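Local atomic coordinates of aspartokinase (Synechocystis, PDB entry 3L76), a protein that binds lysine and threonine at its ACT domains and probably catalyses ATP-dependent phosphorylation of the aspartate beta-carboxyl group. Residues Ala217-Ile220 with Ala221-Gly225; Gly283-Ser286 with Lys287-Asp291. All blocks are in the same frame, centred on the assembly; numbering follows the deposited sequence.

Contact 1. Residues Ala217-Ile220 with Ala221-Gly225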
# COMPACT_ATOMS: atom_id res chain seq x y z
N ALA A 217 20.76 10.14 10.22
CA ALA A 217 20.76 8.94 11.04
C ALA A 217 22.06 8.76 11.83
O ALA A 217 22.05 8.37 13.02
CB ALA A 217 20.48 7.72 10.17
N VAL A 218 23.19 9.04 11.19
CA VAL A 218 24.45 8.99 11.92
C VAL A 218 24.47 10.05 13.03
O VAL A 218 25.03 9.81 14.09
CB VAL A 218 25.69 9.06 10.98
CG1 VAL A 218 25.45 10.04 9.89
CG2 VAL A 218 26.93 9.42 11.76
N GLU A 219 23.81 11.18 12.78
CA GLU A 219 23.70 12.24 13.77
C GLU A 219 22.78 11.87 14.94
O GLU A 219 23.01 12.28 16.08
CB GLU A 219 23.25 13.54 13.11
CG GLU A 219 22.92 14.68 14.08
CD GLU A 219 22.60 15.96 13.33
OE1 GLU A 219 23.55 16.71 12.98
OE2 GLU A 219 21.40 16.20 13.06
N ILE A 220 21.73 11.11 14.66
CA ILE A 220 20.86 10.64 15.73
C ILE A 220 21.64 9.63 16.57
O ILE A 220 21.63 9.73 17.79
CB ILE A 220 19.55 10.05 15.20
CG1 ILE A 220 18.63 11.18 14.74
CG2 ILE A 220 18.84 9.25 16.27
CD1 ILE A 220 17.57 10.71 13.77
N ALA A 221 22.34 8.72 15.91
CA ALA A 221 23.18 7.74 16.61
C ALA A 221 24.20 8.41 17.52
O ALA A 221 24.35 8.02 18.69
CB ALA A 221 23.88 6.81 15.62
N ARG A 222 24.91 9.41 17.01
CA ARG A 222 25.87 10.13 17.84
C ARG A 222 25.18 10.69 19.07
O ARG A 222 25.70 10.57 20.19
CB ARG A 222 26.56 11.28 17.09
CG ARG A 222 27.62 12.01 17.93
CD ARG A 222 27.96 13.42 17.41
NE ARG A 222 26.84 14.34 17.55
CZ ARG A 222 26.54 15.28 16.67
NH1 ARG A 222 27.26 15.43 15.56
NH2 ARG A 222 25.49 16.07 16.87
N ASN A 223 24.02 11.30 18.88
CA ASN A 223 23.35 11.97 19.99
C ASN A 223 22.78 11.05 21.06
O ASN A 223 22.59 11.47 22.19
CB ASN A 223 22.27 12.92 19.48
CG ASN A 223 22.83 14.19 18.84
OD1 ASN A 223 24.03 14.50 18.92
ND2 ASN A 223 21.96 14.93 18.20
N TYR A 224 22.49 9.79 20.70
CA TYR A 224 21.97 8.83 21.67
C TYR A 224 22.94 7.69 21.94
O TYR A 224 22.59 6.69 22.54
CB TYR A 224 20.59 8.32 21.24
CG TYR A 224 19.55 9.42 21.22
CD1 TYR A 224 18.75 9.68 22.32
CD2 TYR A 224 19.40 10.22 20.10
CE1 TYR A 224 17.82 10.70 22.29
CE2 TYR A 224 18.48 11.24 20.07
CZ TYR A 224 17.70 11.48 21.16
OH TYR A 224 16.78 12.50 21.11
N GLY A 225 24.18 7.87 21.49
CA GLY A 225 25.23 6.92 21.79
C GLY A 225 24.95 5.55 21.24
O GLY A 225 25.23 4.54 21.89
O HOH W 1 26.39 17.99 13.88
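Ile220 and Tyr224, one helical turn apart, pack on the closely filled side of this local contact. CG2 of Ile220, anti to its own N, lies 4.0 Å from Tyr224 CD2, and the two side chains slant across one another. The edge of the same ring also meets backbone: Tyr224 CD2 is 3.2 Å from Ile220 O, which sits in the ring plane and accepts the Tyr224 N-H. Ala217 and Ile220 face helix 154-166, while loop residues Leu252 and Leu255 touch Tyr224.

The side bearing Glu219, Arg222 and Asn223 is polar, and across the turn its charges are joined loosely, through a water. The Arg222 chain bends at chi3 (67°), and the guanidinium grips a single oxygen side-on: NE lies 3.1 Å and NH2 3.0 Å from Asn223 OD1, both approaching from one face of the amide. Glu219 makes no direct salt bridge with it, since OE1 stays 4.4 Å from Arg222 NH2 and well out of the guanidinium plane. The water donates to Glu219 OE1 and accepts from Arg222 NH1. Stronger partners lie beyond: Asp200 and Asp262 form salt bridges with Arg222, and Ala363 N bonds to Glu219 OE1. Backbone i to i+4 bonds run as far as Tyr224; the next residue, Gly225, has positive phi (61°) and ends this helix of the amino acid kinase fold in a Schellman motif.

Contact 2. Residues Gly283-Ser286 with Lys287-Asp291. With THR (threonine), chain C.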
# COMPACT_ATOMS: atom_id res chain seq x y z
N GLY A 283 52.77 27.24 -3.06
CA GLY A 283 53.85 27.23 -2.09
C GLY A 283 53.69 28.20 -0.93
O GLY A 283 54.27 28.00 0.13
N VAL A 284 52.91 29.25 -1.14
CA VAL A 284 52.75 30.28 -0.12
C VAL A 284 52.11 29.73 1.16
O VAL A 284 52.70 29.79 2.24
CB VAL A 284 51.96 31.47 -0.63
CG1 VAL A 284 51.90 32.55 0.43
CG2 VAL A 284 52.61 32.02 -1.89
N ALA A 285 50.90 29.18 1.05
CA ALA A 285 50.22 28.68 2.24
C ALA A 285 51.04 27.58 2.87
O ALA A 285 51.20 27.53 4.09
CB ALA A 285 48.80 28.20 1.93
N SER A 286 51.59 26.70 2.03
CA SER A 286 52.48 25.65 2.49
C SER A 286 53.54 26.17 3.46
O SER A 286 53.66 25.68 4.58
CB SER A 286 53.15 24.96 1.31
OG SER A 286 53.92 23.87 1.76
N LYS A 287 54.29 27.19 3.04
CA LYS A 287 55.37 27.72 3.87
C LYS A 287 54.89 28.35 5.17
O LYS A 287 55.44 28.08 6.23
CB LYS A 287 56.26 28.73 3.12
CG LYS A 287 57.35 29.30 4.02
CD LYS A 287 58.53 29.84 3.25
CE LYS A 287 59.82 29.71 4.07
NZ LYS A 287 60.24 28.28 4.28
N LEU A 288 53.87 29.20 5.08
CA LEU A 288 53.26 29.80 6.27
C LEU A 288 53.01 28.77 7.37
O LEU A 288 53.53 28.87 8.48
CB LEU A 288 51.93 30.45 5.90
CG LEU A 288 51.51 31.74 6.63
CD1 LEU A 288 49.98 31.92 6.57
CD2 LEU A 288 51.99 31.78 8.06
N PHE A 289 52.19 27.78 7.05
CA PHE A 289 51.70 26.89 8.09
C PHE A 289 52.75 25.87 8.49
O PHE A 289 52.76 25.39 9.62
CB PHE A 289 50.36 26.25 7.69
CG PHE A 289 49.25 27.25 7.53
CD1 PHE A 289 48.61 27.80 8.64
CD2 PHE A 289 48.84 27.67 6.27
CE1 PHE A 289 47.59 28.73 8.50
CE2 PHE A 289 47.82 28.60 6.12
CZ PHE A 289 47.19 29.13 7.24
N ARG A 290 53.65 25.54 7.56
CA ARG A 290 54.76 24.67 7.92
C ARG A 290 55.56 25.30 9.05
O ARG A 290 55.78 24.67 10.08
CB ARG A 290 55.65 24.37 6.71
CG ARG A 290 55.13 23.27 5.79
CD ARG A 290 56.26 22.76 4.92
NE ARG A 290 57.01 23.86 4.31
CZ ARG A 290 57.08 24.10 3.01
NH1 ARG A 290 56.46 23.29 2.15
NH2 ARG A 290 57.77 25.13 2.56
N ASP A 291 55.99 26.55 8.87
CA ASP A 291 56.79 27.22 9.88
C ASP A 291 56.03 27.39 11.19
O ASP A 291 56.57 27.12 12.26
CB ASP A 291 57.32 28.57 9.39
CG ASP A 291 58.24 28.44 8.19
OD1 ASP A 291 58.74 27.33 7.93
OD2 ASP A 291 58.45 29.46 7.50
N THR C . 47.75 30.41 -3.76
CA THR C . 48.64 30.29 -2.60
C THR C . 49.15 28.86 -2.41
O THR C . 48.76 27.95 -3.16
CB THR C . 47.96 30.78 -1.30
OG1 THR C . 46.80 29.98 -1.02
CG2 THR C . 47.52 32.23 -1.48
OXT THR C . 49.97 28.61 -1.52
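Arg290 folds back along the preceding turn to lie over Ser286, whose carbonyl accepts the Arg290 backbone N-H. From CB outward the arginine follows that carbonyl: CB sits 3.2 Å from Ser286 O, CG keeps to the same oxygen, and CD and NE pass it at a greater distance. A bend at chi3 (-48°) then turns the guanidinium so that Ser286 O lies over one of its faces, offset toward the rim. CZ and then NH1 come up to Ser286 OG, though the NH1 approach is too poorly angled for a hydrogen bond and its closeness is doubtful at this resolution. Ala549 of helix 543-552 touches both residues.

Phe289 leaves the helix toward the buried side. Its CG, beside the backbone N (chi1 -64°), directs the ring back along the helix, placing CD2 3.2 Å from Ala285 O and CE2 4.3 Å from Ala285 CB. Leu288 CD1 lies 3.9 Å above one face of the Phe289 ring, offset toward the rim, and the ring of Phe548 meets it with planes about 60° apart. Replacing this phenylalanine by an alanine would take the ring away and is likely to open a gap against helix 543-552, leaving Phe548 without its aromatic mate.

Beside helix 323-333, Lys287 NZ makes a long salt bridge to Asp291 OD2. Gly283 occupies the N-cap position, and at the first turn Ala285 N donates to the bound threonine, 2.8 Å from its OXT. The threonine is also hydrogen-bonded to Asp280, Gln304, Asn557 and Ile558. A carboxylate met by a backbone N-H at a helix start is likely to be stabilised by the partial positive charge there, consistent with a ligand carboxylate site at the opening turn of this ACT helix.

Overall arrangement
From the N terminus, the chain first builds the amino acid kinase domain and reaches contact 1 in helix 215-224, ahead of strand 228-232. After strands 263-267 and 271-279 it enters contact 2, in the opening turns of helix 284-294. Neither contact closes a long loop: each spans adjoining turns of one helix, and they follow in series without nesting or crossing. The centres of contact 1 and contact 2 are about 37 Å apart, on opposite sides of the chain's centre, and the nearest atoms of contact 1 and contact 2 about 25 Å. Contact 1 ties the kinase domain to the second ACT range, whereas contact 2 joins the first ACT range to the fourth.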